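PDB 4R8X: uricase from Bacillus fastidiosus, which probably catalyses the oxidation of urate to 5-hydroxyisourate with molecular oxygen, the first step on the way to allantoin. Local coordinates for residues Ile248-Phe259 and Phe301-Lys312. Residues are numbered along the deposited sequence; the frame is centred on the assembly and turned at random.
Sequences IYHIGLTILDRF and FSVHQEDLAREK
Tyr249 donates its phenol proton to Glu311, with OH 2.6 Å from OE2, meeting the carboxylate on its anti side. The ring, swung toward segment 301-312 with CG anti to the backbone N, stands 78° from the carboxylate plane. Ser317 holds the other oxygen, OE1, so Glu311 is satisfied at both. A phenylalanine in place of Tyr249 would probably leave Glu311 OE2 without its hydroxyl donor. In the first turn of helix 305-312, Asp307 OD2 takes the backbone N of His304, the N-cap residue, at 2.9 Å, while OD1 forms salt bridges with Arg310 NH2 and with Arg3 of the second subunit. A water donates to Asp307 OD1, accepts from Arg310 NE and bonds Tyr249 OH weakly. Gln305 suits the end of helix 244-258, where carbonyls lack helical partners: its NE2 bonds Leu256 O (3.2 Å, 162° at the hydrogen) and Leu262 O. Lys312, extended beyond CG, brings NZ to Asp257 OD1 at 2.8 Å in a salt bridge; Tyr319 holds OD2. Between these polar ties, Val303 CG1 packs against Leu253 CD2 and Leu256 CD1, and at Gly252 a CB would clash with Val303 CG2. Segment 248-258 and helix 305-312 cross nearly at right angles (96°); strand 296-304 pairs with strand 262-271 and, through Phe301, antiparallel with a strand of the second subunit, while helix 225-238 packs against Ile251, Thr254 and Ile255.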
ATOM      1  N   ILE D 248      -6.130 -24.438  13.617  1.00 13.64           N
ATOM      2  CA  ILE D 248      -6.965 -23.410  14.210  1.00 13.93           C
ATOM      3  C   ILE D 248      -8.042 -24.013  15.099  1.00 13.67           C
ATOM      4  O   ILE D 248      -8.471 -23.384  16.067  1.00 14.17           O
ATOM      5  CB  ILE D 248      -7.543 -22.418  13.169  1.00 14.13           C
ATOM      6  CG1 ILE D 248      -8.402 -23.127  12.124  1.00 14.70           C
ATOM      7  CG2 ILE D 248      -6.407 -21.653  12.497  1.00 15.03           C
ATOM      8  CD1 ILE D 248      -9.100 -22.152  11.189  1.00 14.86           C
ATOM      9  N   TYR D 249      -8.453 -25.244  14.803  1.00 13.46           N
ATOM     10  CA  TYR D 249      -9.370 -25.929  15.701  1.00 13.83           C
ATOM     11  C   TYR D 249      -8.735 -26.044  17.088  1.00 13.69           C
ATOM     12  O   TYR D 249      -9.357 -25.714  18.106  1.00 13.15           O
ATOM     13  CB  TYR D 249      -9.723 -27.320  15.163  1.00 14.43           C
ATOM     14  CG  TYR D 249     -10.704 -28.098  16.019  1.00 15.02           C
ATOM     15  CD1 TYR D 249     -11.960 -27.585  16.315  1.00 15.77           C
ATOM     16  CD2 TYR D 249     -10.375 -29.355  16.522  1.00 15.64           C
ATOM     17  CE1 TYR D 249     -12.862 -28.303  17.088  1.00 17.29           C
ATOM     18  CE2 TYR D 249     -11.271 -30.075  17.293  1.00 16.81           C
ATOM     19  CZ  TYR D 249     -12.510 -29.541  17.573  1.00 17.24           C
ATOM     20  OH  TYR D 249     -13.410 -30.247  18.341  1.00 17.74           O
ATOM     21  N   HIS D 250      -7.483 -26.485  17.123  1.00 13.63           N
ATOM     22  CA  HIS D 250      -6.767 -26.642  18.381  1.00 13.24           C
ATOM     23  C   HIS D 250      -6.396 -25.333  19.069  1.00 13.44           C
ATOM     24  O   HIS D 250      -6.414 -25.251  20.288  1.00 13.98           O
ATOM     25  CB  HIS D 250      -5.555 -27.546  18.184  1.00 14.05           C
ATOM     26  CG  HIS D 250      -5.922 -28.989  18.078  1.00 15.39           C
ATOM     27  ND1 HIS D 250      -5.838 -29.851  19.148  1.00 16.54           N
ATOM     28  CD2 HIS D 250      -6.444 -29.707  17.055  1.00 16.11           C
ATOM     29  CE1 HIS D 250      -6.252 -31.049  18.778  1.00 16.92           C
ATOM     30  NE2 HIS D 250      -6.641 -30.986  17.518  1.00 16.45           N
ATOM     31  N   ILE D 251      -6.075 -24.305  18.295  1.00 13.38           N
ATOM     32  CA  ILE D 251      -5.876 -22.999  18.889  1.00 13.84           C
ATOM     33  C   ILE D 251      -7.176 -22.549  19.558  1.00 14.13           C
ATOM     34  O   ILE D 251      -7.170 -22.069  20.699  1.00 14.38           O
ATOM     35  CB  ILE D 251      -5.416 -21.966  17.848  1.00 13.36           C
ATOM     36  CG1 ILE D 251      -4.004 -22.310  17.344  1.00 13.73           C
ATOM     37  CG2 ILE D 251      -5.459 -20.571  18.460  1.00 14.27           C
ATOM     38  CD1 ILE D 251      -3.534 -21.465  16.149  1.00 15.31           C
ATOM     39  N   GLY D 252      -8.290 -22.723  18.852  1.00 13.49           N
ATOM     40  CA  GLY D 252      -9.583 -22.340  19.386  1.00 13.57           C
ATOM     41  C   GLY D 252      -9.947 -23.089  20.656  1.00 13.73           C
ATOM     42  O   GLY D 252     -10.406 -22.478  21.618  1.00 13.88           O
ATOM     43  N   LEU D 253      -9.751 -24.404  20.652  1.00 13.87           N
ATOM     44  CA  LEU D 253     -10.021 -25.216  21.842  1.00 14.13           C
ATOM     45  C   LEU D 253      -9.221 -24.718  23.038  1.00 14.50           C
ATOM     46  O   LEU D 253      -9.733 -24.652  24.155  1.00 14.30           O
ATOM     47  CB  LEU D 253      -9.677 -26.692  21.586  1.00 14.44           C
ATOM     48  CG  LEU D 253     -10.530 -27.466  20.581  1.00 15.24           C
ATOM     49  CD1 LEU D 253      -9.918 -28.844  20.341  1.00 16.25           C
ATOM     50  CD2 LEU D 253     -11.981 -27.588  21.039  1.00 15.63           C
ATOM     51  N   THR D 254      -7.951 -24.404  22.802  1.00 12.94           N
ATOM     52  CA  THR D 254      -7.054 -23.980  23.874  1.00 13.08           C
ATOM     53  C   THR D 254      -7.495 -22.645  24.462  1.00 13.58           C
ATOM     54  O   THR D 254      -7.486 -22.467  25.679  1.00 14.52           O
ATOM     55  CB  THR D 254      -5.585 -23.904  23.398  1.00 13.41           C
ATOM     56  OG1 THR D 254      -5.220 -25.151  22.791  1.00 13.61           O
ATOM     57  CG2 THR D 254      -4.662 -23.654  24.575  1.00 13.70           C
ATOM     58  N   ILE D 255      -7.887 -21.711  23.599  1.00 13.49           N
ATOM     59  CA  ILE D 255      -8.369 -20.413  24.071  1.00 12.83           C
ATOM     60  C   ILE D 255      -9.633 -20.591  24.925  1.00 13.64           C
ATOM     61  O   ILE D 255      -9.744 -20.037  26.017  1.00 14.26           O
ATOM     62  CB  ILE D 255      -8.643 -19.437  22.893  1.00 13.06           C
ATOM     63  CG1 ILE D 255      -7.355 -19.105  22.124  1.00 13.47           C
ATOM     64  CG2 ILE D 255      -9.301 -18.173  23.402  1.00 12.95           C
ATOM     65  CD1 ILE D 255      -7.602 -18.534  20.741  1.00 13.59           C
ATOM     66  N   LEU D 256     -10.580 -21.377  24.423  1.00 14.03           N
ATOM     67  CA  LEU D 256     -11.799 -21.682  25.167  1.00 14.12           C
ATOM     68  C   LEU D 256     -11.516 -22.363  26.515  1.00 13.72           C
ATOM     69  O   LEU D 256     -12.205 -22.110  27.513  1.00 14.62           O
ATOM     70  CB  LEU D 256     -12.720 -22.534  24.301  1.00 14.83           C
ATOM     71  CG  LEU D 256     -13.265 -21.808  23.067  1.00 15.30           C
ATOM     72  CD1 LEU D 256     -13.950 -22.756  22.087  1.00 16.48           C
ATOM     73  CD2 LEU D 256     -14.211 -20.677  23.462  1.00 15.85           C
ATOM     74  N   ASP D 257     -10.506 -23.228  26.540  1.00 14.42           N
ATOM     75  CA  ASP D 257     -10.084 -23.920  27.757  1.00 14.52           C
ATOM     76  C   ASP D 257      -9.556 -22.942  28.807  1.00 14.86           C
ATOM     77  O   ASP D 257      -9.924 -23.006  29.986  1.00 15.89           O
ATOM     78  CB  ASP D 257      -9.009 -24.953  27.407  1.00 15.89           C
ATOM     79  CG  ASP D 257      -8.971 -26.128  28.370  1.00 17.49           C
ATOM     80  OD1 ASP D 257      -9.734 -26.152  29.364  1.00 19.04           O
ATOM     81  OD2 ASP D 257      -8.166 -27.050  28.116  1.00 18.87           O
ATOM     82  N   ARG D 258      -8.685 -22.034  28.373  1.00 16.13           N
ATOM     83  CA  ARG D 258      -8.102 -21.051  29.275  1.00 16.41           C
ATOM     84  C   ARG D 258      -9.109 -20.006  29.731  1.00 16.27           C
ATOM     85  O   ARG D 258      -9.000 -19.472  30.840  1.00 18.09           O
ATOM     86  CB  ARG D 258      -6.923 -20.345  28.614  1.00 16.40           C
ATOM     87  CG  ARG D 258      -5.769 -21.250  28.296  1.00 16.63           C
ATOM     88  CD  ARG D 258      -5.298 -22.016  29.523  1.00 17.72           C
ATOM     89  NE  ARG D 258      -4.177 -22.877  29.171  1.00 18.50           N
ATOM     90  CZ  ARG D 258      -3.990 -24.110  29.623  1.00 19.90           C
ATOM     91  NH1 ARG D 258      -4.852 -24.654  30.469  1.00 21.69           N
ATOM     92  NH2 ARG D 258      -2.934 -24.803  29.226  1.00 20.83           N
ATOM     93  N   PHE D 259     -10.079 -19.704  28.873  1.00 15.68           N
ATOM     94  CA  PHE D 259     -11.048 -18.654  29.180  1.00 15.32           C
ATOM     95  C   PHE D 259     -12.484 -19.174  29.086  1.00 16.47           C
ATOM     96  O   PHE D 259     -13.151 -18.994  28.069  1.00 17.51           O
ATOM     97  CB  PHE D 259     -10.840 -17.445  28.267  1.00 15.62           C
ATOM     98  CG  PHE D 259      -9.443 -16.885  28.322  1.00 15.49           C
ATOM     99  CD1 PHE D 259      -8.974 -16.291  29.484  1.00 16.74           C
ATOM    100  CD2 PHE D 259      -8.598 -16.956  27.221  1.00 14.90           C
ATOM    101  CE1 PHE D 259      -7.692 -15.766  29.553  1.00 16.90           C
ATOM    102  CE2 PHE D 259      -7.303 -16.437  27.287  1.00 15.94           C
ATOM    103  CZ  PHE D 259      -6.852 -15.844  28.455  1.00 16.91           C
ATOM    104  N   PHE D 301     -13.556 -20.049  10.327  1.00 13.97           N
ATOM    105  CA  PHE D 301     -14.019 -21.103  11.225  1.00 14.62           C
ATOM    106  C   PHE D 301     -14.282 -20.575  12.624  1.00 14.79           C
ATOM    107  O   PHE D 301     -13.569 -19.699  13.106  1.00 15.45           O
ATOM    108  CB  PHE D 301     -12.960 -22.214  11.284  1.00 15.41           C
ATOM    109  CG  PHE D 301     -13.453 -23.501  11.886  1.00 16.83           C
ATOM    110  CD1 PHE D 301     -14.352 -24.302  11.206  1.00 16.33           C
ATOM    111  CD2 PHE D 301     -12.999 -23.920  13.126  1.00 18.85           C
ATOM    112  CE1 PHE D 301     -14.802 -25.493  11.755  1.00 17.18           C
ATOM    113  CE2 PHE D 301     -13.439 -25.108  13.676  1.00 19.50           C
ATOM    114  CZ  PHE D 301     -14.343 -25.899  12.989  1.00 18.41           C
ATOM    115  N   SER D 302     -15.311 -21.101  13.274  1.00 15.45           N
ATOM    116  CA  SER D 302     -15.548 -20.791  14.678  1.00 15.70           C
ATOM    117  C   SER D 302     -15.561 -22.055  15.534  1.00 16.58           C
ATOM    118  O   SER D 302     -16.060 -23.102  15.115  1.00 16.88           O
ATOM    119  CB  SER D 302     -16.841 -19.991  14.866  1.00 16.60           C
ATOM    120  OG  SER D 302     -17.977 -20.726  14.448  1.00 16.94           O
ATOM    121  N   VAL D 303     -14.992 -21.930  16.731  1.00 16.53           N
ATOM    122  CA  VAL D 303     -14.899 -22.998  17.714  1.00 17.35           C
ATOM    123  C   VAL D 303     -15.694 -22.550  18.945  1.00 16.45           C
ATOM    124  O   VAL D 303     -15.644 -21.379  19.330  1.00 16.13           O
ATOM    125  CB  VAL D 303     -13.431 -23.273  18.089  1.00 18.54           C
ATOM    126  CG1 VAL D 303     -13.308 -24.540  18.919  1.00 19.00           C
ATOM    127  CG2 VAL D 303     -12.581 -23.395  16.834  1.00 18.78           C
ATOM    128  N   HIS D 304     -16.448 -23.471  19.542  1.00 16.84           N
ATOM    129  CA  HIS D 304     -17.403 -23.119  20.588  1.00 16.68           C
ATOM    130  C   HIS D 304     -17.168 -23.985  21.817  1.00 16.58           C
ATOM    131  O   HIS D 304     -16.545 -25.037  21.712  1.00 17.14           O
ATOM    132  CB  HIS D 304     -18.822 -23.297  20.043  1.00 18.11           C
ATOM    133  CG  HIS D 304     -19.069 -22.517  18.788  1.00 20.02           C
ATOM    134  ND1 HIS D 304     -19.792 -21.344  18.775  1.00 21.12           N
ATOM    135  CD2 HIS D 304     -18.653 -22.718  17.515  1.00 20.35           C
ATOM    136  CE1 HIS D 304     -19.827 -20.866  17.543  1.00 21.17           C
ATOM    137  NE2 HIS D 304     -19.142 -21.680  16.759  1.00 20.04           N
ATOM    138  N   GLN D 305     -17.640 -23.547  22.979  1.00 17.55           N
ATOM    139  CA  GLN D 305     -17.438 -24.325  24.202  1.00 18.22           C
ATOM    140  C   GLN D 305     -17.927 -25.774  24.080  1.00 18.36           C
ATOM    141  O   GLN D 305     -17.333 -26.683  24.650  1.00 18.19           O
ATOM    142  CB  GLN D 305     -18.086 -23.646  25.413  1.00 18.50           C
ATOM    143  CG  GLN D 305     -17.373 -22.375  25.880  1.00 18.58           C
ATOM    144  CD  GLN D 305     -15.995 -22.633  26.480  1.00 18.11           C
ATOM    145  OE1 GLN D 305     -15.563 -23.772  26.611  1.00 18.21           O
ATOM    146  NE2 GLN D 305     -15.301 -21.561  26.849  1.00 17.55           N
ATOM    147  N   GLU D 306     -18.981 -25.983  23.299  1.00 18.42           N
ATOM    148  CA  GLU D 306     -19.500 -27.328  23.067  1.00 18.51           C
ATOM    149  C   GLU D 306     -18.467 -28.221  22.374  1.00 17.65           C
ATOM    150  O   GLU D 306     -18.440 -29.431  22.599  1.00 17.98           O
ATOM    151  CB  GLU D 306     -20.806 -27.277  22.266  1.00 20.98           C
ATOM    152  CG  GLU D 306     -21.991 -26.674  23.022  1.00 24.66           C
ATOM    153  CD  GLU D 306     -21.969 -25.151  23.107  1.00 27.09           C
ATOM    154  OE1 GLU D 306     -21.127 -24.505  22.443  1.00 26.45           O
ATOM    155  OE2 GLU D 306     -22.812 -24.598  23.848  1.00 29.07           O
ATOM    156  N   ASP D 307     -17.614 -27.624  21.541  1.00 16.91           N
ATOM    157  CA  ASP D 307     -16.530 -28.372  20.903  1.00 16.99           C
ATOM    158  C   ASP D 307     -15.534 -28.857  21.941  1.00 16.74           C
ATOM    159  O   ASP D 307     -15.110 -30.009  21.921  1.00 17.47           O
ATOM    160  CB  ASP D 307     -15.812 -27.524  19.850  1.00 17.85           C
ATOM    161  CG  ASP D 307     -16.699 -27.184  18.671  1.00 19.32           C
ATOM    162  OD1 ASP D 307     -17.408 -28.089  18.179  1.00 19.36           O
ATOM    163  OD2 ASP D 307     -16.688 -26.013  18.240  1.00 19.62           O
ATOM    164  N   LEU D 308     -15.158 -27.967  22.853  1.00 15.68           N
ATOM    165  CA  LEU D 308     -14.203 -28.317  23.895  1.00 16.41           C
ATOM    166  C   LEU D 308     -14.770 -29.421  24.786  1.00 16.61           C
ATOM    167  O   LEU D 308     -14.071 -30.373  25.133  1.00 16.59           O
ATOM    168  CB  LEU D 308     -13.856 -27.086  24.724  1.00 16.30           C
ATOM    169  CG  LEU D 308     -12.827 -27.321  25.828  1.00 16.21           C
ATOM    170  CD1 LEU D 308     -11.467 -27.698  25.237  1.00 17.52           C
ATOM    171  CD2 LEU D 308     -12.718 -26.092  26.703  1.00 15.98           C
ATOM    172  N   ALA D 309     -16.046 -29.299  25.135  1.00 17.33           N
ATOM    173  CA  ALA D 309     -16.694 -30.322  25.943  1.00 17.51           C
ATOM    174  C   ALA D 309     -16.688 -31.679  25.235  1.00 18.21           C
ATOM    175  O   ALA D 309     -16.459 -32.717  25.863  1.00 18.34           O
ATOM    176  CB  ALA D 309     -18.109 -29.900  26.304  1.00 17.56           C
ATOM    177  N   ARG D 310     -16.937 -31.666  23.929  1.00 18.86           N
ATOM    178  CA  ARG D 310     -16.899 -32.894  23.145  1.00 18.96           C
ATOM    179  C   ARG D 310     -15.514 -33.518  23.141  1.00 18.95           C
ATOM    180  O   ARG D 310     -15.394 -34.730  23.274  1.00 19.76           O
ATOM    181  CB  ARG D 310     -17.374 -32.650  21.714  1.00 20.78           C
ATOM    182  CG  ARG D 310     -18.881 -32.699  21.557  1.00 23.08           C
ATOM    183  CD  ARG D 310     -19.311 -32.627  20.102  1.00 23.94           C
ATOM    184  NE  ARG D 310     -19.154 -31.283  19.561  1.00 25.21           N
ATOM    185  CZ  ARG D 310     -20.080 -30.329  19.641  1.00 26.62           C
ATOM    186  NH1 ARG D 310     -21.235 -30.570  20.246  1.00 27.04           N
ATOM    187  NH2 ARG D 310     -19.851 -29.130  19.122  1.00 27.31           N
ATOM    188  N   GLU D 311     -14.476 -32.699  22.997  1.00 18.33           N
ATOM    189  CA  GLU D 311     -13.108 -33.212  23.011  1.00 19.03           C
ATOM    190  C   GLU D 311     -12.757 -33.823  24.368  1.00 19.28           C
ATOM    191  O   GLU D 311     -12.167 -34.898  24.433  1.00 19.89           O
ATOM    192  CB  GLU D 311     -12.091 -32.122  22.618  1.00 19.81           C
ATOM    193  CG  GLU D 311     -12.200 -31.620  21.170  1.00 20.66           C
ATOM    194  CD  GLU D 311     -11.931 -32.708  20.144  1.00 21.26           C
ATOM    195  OE1 GLU D 311     -11.156 -33.642  20.442  1.00 22.11           O
ATOM    196  OE2 GLU D 311     -12.500 -32.628  19.037  1.00 20.48           O
ATOM    197  N   LYS D 312     -13.148 -33.152  25.446  1.00 18.21           N
ATOM    198  CA  LYS D 312     -12.869 -33.645  26.793  1.00 18.23           C
ATOM    199  C   LYS D 312     -13.656 -34.906  27.140  1.00 19.18           C
ATOM    200  O   LYS D 312     -13.255 -35.660  28.022  1.00 20.22           O
ATOM    201  CB  LYS D 312     -13.104 -32.549  27.837  1.00 17.80           C
ATOM    202  CG  LYS D 312     -12.107 -31.394  27.736  1.00 18.09           C
ATOM    203  CD  LYS D 312     -12.138 -30.488  28.959  1.00 20.00           C
ATOM    204  CE  LYS D 312     -11.112 -29.365  28.815  1.00 21.11           C
ATOM    205  NZ  LYS D 312     -10.924 -28.559  30.053  1.00 21.16           N
TER
HETATM  206  O   HOH W   1     -16.657 -30.839  18.048  1.00 32.24           O
HETATM  207  O   HOH W   2     -13.596 -23.779  29.216  1.00 28.41           O